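Local coordinates for protein uroporphyrinogen III cosynthase (HemD) (Helicobacter pylori, PDB 3P9Z) that probably catalyses the cyclization of the linear tetrapyrrole hydroxymethylbilane to uroporphyrinogen III, a step on the route to protoporphyrin IX, at residues I42-N47 with V113-A118; M64-P69 with H84-A89. All blocks are in the same frame, centred on the assembly; numbering follows the deposited sequence. Where two conformers were deposited one is given.

Contact 1 of 2, residues I42-N47 with V113-A118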
loop_
_atom_site.group_PDB
_atom_site.type_symbol
_atom_site.label_atom_id
_atom_site.label_comp_id
_atom_site.label_asym_id
_atom_site.label_seq_id
_atom_site.Cartn_x
_atom_site.Cartn_y
_atom_site.Cartn_z
ATOM N N ILE A 42 11.652 6.087 -9.473
ATOM C CA ILE A 42 11.566 5.296 -8.262
ATOM C C ILE A 42 10.121 5.138 -7.793
ATOM O O ILE A 42 9.324 6.079 -7.864
ATOM C CB ILE A 42 12.551 5.798 -7.163
ATOM C CG1 ILE A 42 12.544 4.849 -5.950
ATOM C CG2 ILE A 42 12.286 7.265 -6.766
ATOM C CD1 ILE A 42 13.753 5.004 -5.100
ATOM N N PHE A 43 9.806 3.919 -7.356
ATOM C CA PHE A 43 8.495 3.529 -6.875
ATOM C C PHE A 43 8.648 2.885 -5.498
ATOM O O PHE A 43 9.635 2.181 -5.247
ATOM C CB PHE A 43 7.875 2.481 -7.819
ATOM C CG PHE A 43 7.655 2.973 -9.229
ATOM C CD1 PHE A 43 8.699 2.976 -10.154
ATOM C CD2 PHE A 43 6.397 3.413 -9.632
ATOM C CE1 PHE A 43 8.502 3.425 -11.478
ATOM C CE2 PHE A 43 6.176 3.855 -10.956
ATOM C CZ PHE A 43 7.225 3.862 -11.875
ATOM N N THR A 44 7.683 3.139 -4.619
ATOM C CA THR A 44 7.602 2.452 -3.328
ATOM C C THR A 44 6.381 1.531 -3.284
ATOM O O THR A 44 6.310 0.658 -2.440
ATOM C CB THR A 44 7.468 3.440 -2.161
ATOM O OG1 THR A 44 6.341 4.280 -2.403
ATOM C CG2 THR A 44 8.697 4.297 -2.021
ATOM N N SER A 45 5.420 1.731 -4.185
ATOM C CA SER A 45 4.195 0.909 -4.204
ATOM C C SER A 45 3.834 0.423 -5.610
ATOM O O SER A 45 4.027 1.140 -6.595
ATOM C CB SER A 45 3.021 1.707 -3.631
ATOM O OG SER A 45 1.786 1.057 -3.900
ATOM N N LYS A 46 3.274 -0.777 -5.704
ATOM C CA LYS A 46 2.709 -1.248 -6.964
ATOM C C LYS A 46 1.549 -0.359 -7.463
ATOM O O LYS A 46 1.230 -0.323 -8.659
ATOM C CB LYS A 46 2.273 -2.708 -6.837
ATOM C CG LYS A 46 1.063 -2.939 -5.909
ATOM C CD LYS A 46 0.864 -4.442 -5.644
ATOM C CE LYS A 46 -0.260 -4.688 -4.652
ATOM N NZ LYS A 46 -0.430 -6.149 -4.450
ATOM N N ASN A 47 0.924 0.374 -6.550
ATOM C CA ASN A 47 -0.229 1.193 -6.918
ATOM C C ASN A 47 0.120 2.375 -7.813
ATOM O O ASN A 47 -0.706 2.819 -8.619
ATOM C CB ASN A 47 -0.988 1.628 -5.668
ATOM C CG ASN A 47 -1.664 0.448 -4.983
ATOM O OD1 ASN A 47 -2.487 -0.235 -5.590
ATOM N ND2 ASN A 47 -1.291 0.182 -3.737
ATOM N N VAL A 113 16.086 11.876 -10.799
ATOM C CA VAL A 113 15.116 10.874 -10.359
ATOM C C VAL A 113 13.676 11.419 -10.290
ATOM O O VAL A 113 13.421 12.532 -9.800
ATOM C CB VAL A 113 15.500 10.306 -8.964
ATOM C CG1 VAL A 113 14.513 9.213 -8.529
ATOM C CG2 VAL A 113 16.940 9.780 -8.951
ATOM N N LEU A 114 12.742 10.629 -10.797
ATOM C CA LEU A 114 11.338 10.952 -10.700
ATOM C C LEU A 114 10.694 9.923 -9.796
ATOM O O LEU A 114 10.680 8.726 -10.109
ATOM C CB LEU A 114 10.668 10.923 -12.070
ATOM C CG LEU A 114 9.159 11.223 -12.093
ATOM C CD1 LEU A 114 8.808 12.614 -11.469
ATOM C CD2 LEU A 114 8.677 11.151 -13.518
ATOM N N TYR A 115 10.184 10.399 -8.671
ATOM C CA TYR A 115 9.491 9.555 -7.704
ATOM C C TYR A 115 7.984 9.574 -7.967
ATOM O O TYR A 115 7.334 10.593 -7.782
ATOM C CB TYR A 115 9.801 10.061 -6.290
ATOM C CG TYR A 115 9.098 9.344 -5.166
ATOM C CD1 TYR A 115 8.796 7.978 -5.242
ATOM C CD2 TYR A 115 8.788 10.024 -3.990
ATOM C CE1 TYR A 115 8.163 7.317 -4.177
ATOM C CE2 TYR A 115 8.165 9.377 -2.918
ATOM C CZ TYR A 115 7.856 8.032 -3.013
ATOM O OH TYR A 115 7.234 7.410 -1.944
ATOM N N LEU A 116 7.432 8.441 -8.385
ATOM C CA LEU A 116 5.985 8.343 -8.620
ATOM C C LEU A 116 5.338 7.845 -7.337
ATOM O O LEU A 116 5.573 6.705 -6.900
ATOM C CB LEU A 116 5.683 7.460 -9.848
ATOM C CG LEU A 116 6.469 8.096 -11.026
ATOM C CD1 LEU A 116 7.062 7.123 -12.017
ATOM C CD2 LEU A 116 5.750 9.234 -11.758
ATOM N N ARG A 117 4.549 8.713 -6.711
ATOM C CA ARG A 117 4.217 8.523 -5.301
ATOM C C ARG A 117 2.728 8.667 -4.943
ATOM O O ARG A 117 1.915 9.135 -5.755
ATOM C CB ARG A 117 5.053 9.494 -4.453
ATOM C CG ARG A 117 4.707 10.965 -4.688
ATOM C CD ARG A 117 5.112 11.852 -3.507
ATOM N NE ARG A 117 4.449 11.465 -2.251
ATOM C CZ ARG A 117 4.924 11.726 -1.030
ATOM N NH1 ARG A 117 6.080 12.372 -0.863
ATOM N NH2 ARG A 117 4.239 11.335 0.038
ATOM N N ALA A 118 2.408 8.267 -3.714
ATOM C CA ALA A 118 1.116 8.494 -3.094
ATOM C C ALA A 118 0.984 9.943 -2.632
ATOM O O ALA A 118 1.980 10.615 -2.335
ATOM C CB ALA A 118 0.943 7.569 -1.910
HETATM O O HOH W 1 5.388 4.636 -5.318
HETATM O O HOH W 2 3.840 5.784 -3.040
#
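Val113 meets Ile42 through single methyl groups: Val113 CG1, set anti to its backbone N (chi1 -178°), lies 3.4 Å from Ile42 CG2, closer than carbons usually pack. Leu114 takes part through its backbone, its O accepting from Ile42 N at 2.9 Å. Tyr115 sits in parallel register with Ile42, both side chains on one face of the sheet, and Tyr115 CB rests 3.8 Å from Ile42 CG2. Tyr115 CG is anti to the backbone N (chi1 177°). The ring reaches Thr44, with Tyr115 CE1 3.7 Å from Thr44 CG2, and the two side chains cross at about a right angle. An edge of the ring meets Ile42 O, which lies in its plane 3.3 Å from Tyr115 CD1; Arg117 CB covers one face near the rim. Tyr115 OH and Thr44 OG1 each hydrogen-bond a malonate ion, probably from the crystallisation liquor, which may mark part of the interdomain cleft where the active site of this family is thought to lie.

Leu116 N returns the ladder bond to Ile42 O at 3.1 Å. Its side chain takes the other face of the sheet, beside that of Phe43, where Leu116 CD1 touches Phe43 CZ and CE2. Past Phe43 the first strand ends, and water joins the loop at Thr44 to the continuing strand 112-118: one molecule accepts from Thr44 N and donates to Leu116 O, and a second bonds Thr44 OG1 and Ala118 N. Such a parallel pair, its first strand leading through a short loop to an N-cap (Ser45 OG accepting from Asn47 N), belongs to the alpha/beta domains of this family.

Strand 112-118 lies between strands 40-43 and 135-146, bonded to the latter through Val113 and Tyr115. Helices 46-55 and 75-83 cover Phe43, and Leu52 of the former also touches Leu116.

Contact 2 of 2, residues M64-P69 with H84-A89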
loop_
_atom_site.group_PDB
_atom_site.type_symbol
_atom_site.label_atom_id
_atom_site.label_comp_id
_atom_site.label_asym_id
_atom_site.label_seq_id
_atom_site.Cartn_x
_atom_site.Cartn_y
_atom_site.Cartn_z
HETATM N N MSE A 64 7.619 6.096 -23.035
HETATM C CA MSE A 64 8.783 6.823 -22.521
HETATM C C MSE A 64 9.136 6.346 -21.110
HETATM O O MSE A 64 10.288 6.045 -20.806
HETATM C CB MSE A 64 8.504 8.335 -22.494
HETATM C CG MSE A 64 8.321 9.003 -23.864
HETATM SE SE MSE A 64 7.515 10.789 -23.704
HETATM C CE MSE A 64 7.240 11.180 -25.606
ATOM N N LEU A 65 8.118 6.326 -20.245
ATOM C CA LEU A 65 8.279 5.905 -18.854
ATOM C C LEU A 65 8.754 4.450 -18.725
ATOM O O LEU A 65 9.562 4.126 -17.837
ATOM C CB LEU A 65 6.974 6.096 -18.066
ATOM C CG LEU A 65 6.578 7.510 -17.625
ATOM C CD1 LEU A 65 5.225 7.435 -16.988
ATOM C CD2 LEU A 65 7.563 8.146 -16.653
ATOM N N GLN A 66 8.250 3.583 -19.600
ATOM C CA GLN A 66 8.664 2.186 -19.607
ATOM C C GLN A 66 10.104 2.030 -20.094
ATOM O O GLN A 66 10.698 0.947 -19.961
ATOM C CB GLN A 66 7.714 1.338 -20.456
ATOM C CG GLN A 66 6.482 0.885 -19.679
ATOM C CD GLN A 66 5.342 0.406 -20.575
ATOM O OE1 GLN A 66 5.237 0.785 -21.747
ATOM N NE2 GLN A 66 4.476 -0.420 -20.017
ATOM N N ASN A 67 10.647 3.118 -20.642
ATOM C CA ASN A 67 12.004 3.142 -21.180
ATOM C C ASN A 67 13.046 3.730 -20.219
ATOM O O ASN A 67 14.229 3.688 -20.500
ATOM C CB ASN A 67 12.022 3.913 -22.498
ATOM C CG ASN A 67 13.323 3.722 -23.271
ATOM O OD1 ASN A 67 13.741 2.586 -23.558
ATOM N ND2 ASN A 67 13.976 4.833 -23.609
ATOM N N ILE A 68 12.600 4.292 -19.100
ATOM C CA ILE A 68 13.490 4.941 -18.145
ATOM C C ILE A 68 13.806 3.964 -17.013
ATOM O O ILE A 68 12.883 3.464 -16.358
ATOM C CB ILE A 68 12.876 6.256 -17.585
ATOM C CG1 ILE A 68 12.604 7.245 -18.721
ATOM C CG2 ILE A 68 13.785 6.870 -16.493
ATOM C CD1 ILE A 68 11.656 8.412 -18.354
ATOM N N PRO A 69 15.100 3.668 -16.792
ATOM C CA PRO A 69 15.445 2.701 -15.730
ATOM C C PRO A 69 14.705 2.986 -14.409
ATOM O O PRO A 69 14.727 4.116 -13.910
ATOM C CB PRO A 69 16.965 2.851 -15.583
ATOM C CG PRO A 69 17.424 3.353 -16.964
ATOM C CD PRO A 69 16.306 4.240 -17.445
ATOM N N HIS A 84 5.084 -5.746 -15.775
ATOM C CA HIS A 84 4.312 -4.846 -16.624
ATOM C C HIS A 84 5.132 -4.032 -17.619
ATOM O O HIS A 84 4.745 -2.930 -17.993
ATOM C CB HIS A 84 3.363 -3.983 -15.775
ATOM C CG HIS A 84 2.260 -4.772 -15.139
ATOM N ND1 HIS A 84 1.094 -5.095 -15.802
ATOM C CD2 HIS A 84 2.160 -5.335 -13.910
ATOM C CE1 HIS A 84 0.318 -5.811 -15.005
ATOM N NE2 HIS A 84 0.943 -5.974 -13.852
ATOM N N HIS A 85 6.274 -4.588 -18.035
ATOM C CA HIS A 85 7.063 -4.078 -19.171
ATOM C C HIS A 85 7.836 -2.771 -18.918
ATOM O O HIS A 85 8.223 -2.073 -19.851
ATOM C CB HIS A 85 6.197 -3.999 -20.442
ATOM C CG HIS A 85 5.476 -5.279 -20.747
ATOM N ND1 HIS A 85 4.155 -5.318 -21.138
ATOM C CD2 HIS A 85 5.884 -6.572 -20.676
ATOM C CE1 HIS A 85 3.786 -6.575 -21.314
ATOM N NE2 HIS A 85 4.817 -7.357 -21.040
ATOM N N PHE A 86 8.076 -2.455 -17.653
ATOM C CA PHE A 86 8.952 -1.336 -17.330
ATOM C C PHE A 86 10.388 -1.831 -17.416
ATOM O O PHE A 86 10.641 -3.040 -17.325
ATOM C CB PHE A 86 8.622 -0.768 -15.952
ATOM C CG PHE A 86 7.372 0.072 -15.936
ATOM C CD1 PHE A 86 6.116 -0.524 -15.928
ATOM C CD2 PHE A 86 7.454 1.456 -15.934
ATOM C CE1 PHE A 86 4.957 0.258 -15.917
ATOM C CE2 PHE A 86 6.302 2.252 -15.923
ATOM C CZ PHE A 86 5.057 1.658 -15.920
ATOM N N LYS A 87 11.300 -0.898 -17.651
ATOM C CA LYS A 87 12.726 -1.155 -17.629
ATOM C C LYS A 87 13.269 -1.136 -16.188
ATOM O O LYS A 87 13.478 -0.077 -15.590
ATOM C CB LYS A 87 13.446 -0.104 -18.478
ATOM C CG LYS A 87 14.956 -0.277 -18.520
ATOM C CD LYS A 87 15.612 0.836 -19.327
ATOM C CE LYS A 87 15.520 0.563 -20.822
ATOM N NZ LYS A 87 15.782 1.812 -21.594
ATOM N N VAL A 88 13.526 -2.312 -15.635
ATOM C CA VAL A 88 14.010 -2.385 -14.252
ATOM C C VAL A 88 15.541 -2.279 -14.192
ATOM O O VAL A 88 16.246 -3.072 -14.811
ATOM C CB VAL A 88 13.519 -3.675 -13.548
ATOM C CG1 VAL A 88 13.965 -3.697 -12.105
ATOM C CG2 VAL A 88 11.985 -3.781 -13.652
ATOM N N ALA A 89 16.042 -1.306 -13.436
ATOM C CA ALA A 89 17.481 -1.094 -13.309
ATOM C C ALA A 89 18.182 -2.201 -12.537
ATOM O O ALA A 89 17.588 -2.840 -11.668
ATOM C CB ALA A 89 17.761 0.247 -12.660
HETATM O O HOH W 3 10.842 1.889 -16.670
#
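Gln66 lays its CG over the centre of the Phe86 ring, 3.8 Å from the centroid and 5° off the ring normal, a clear CH-pi contact. The two side chains cross at about a right angle. Beyond CG the Gln66 chain runs extended, bringing NE2 to a weak hydrogen bond with His84 O, while Lys63 NZ supplies the stronger bond, to Gln66 OE1.

Lys87 grips Asn67 with one ammonium group and two bonds: Lys87 NZ lies 2.7 Å from Asn67 O and 2.9 Å from Asn67 OD1. The second approach comes from above the side-chain carbonyl plane, 70° out of it. A bend at chi3 (-81°) in the otherwise extended lysine puts CE 3.4 Å from Asn67 O. Lys87 CD meanwhile lies 3.9 Å from Pro69 CG, and Pro69 CB meets Ala89 CB at 4.0 Å.

The backbones are joined by one weak direct bond, Lys87 N to Gln66 O, and by a water that accepts from Lys87 N close to Leu65 O and Ile68 O. Pro69 CA adds a CA-H...O contact to Lys87 O. A Schellman motif, with His85 at C-prime and positive phi, ends helix 75-83 through Phe86 N to Leu81 O and His85 N to Gln82 O, turning the chain out of the helix just before Phe86.

This is surface packing of the segment after that helix against the one leading from helix 60-66 into edge strand 70-72. Phe86 packs on Val49 and Leu53 of helix 46-55, Leu65 reaches Leu41 of strand 40-43, and Lys87 and Ala89 make backbone hydrogen bonds with Ala70 of strand 70-72.

Overall arrangement
Contacts 1 and 2 lie on the same side of the chain's centre, their own centres about 13 Å apart and their nearest atoms about 4 Å, without touching. In sequence, both halves of contact 2 fall between 42-47 and 113-118, so the sheet pairing of contact 1 brackets the shorter-range surface packing of contact 2. Strand 40-43 links them, pairing with strands 112-118 and 70-72; helix 46-55 packs against residues of both. Contact 1 is buried, its centre about 11 Å from the centre of the chain, and contact 2 superficial, its centre about 21 Å away. Both belong to one alpha/beta unit around parallel strands 70-72, 40-43 and 112-118, tied to the segments that follow helices 60-66 and 75-83.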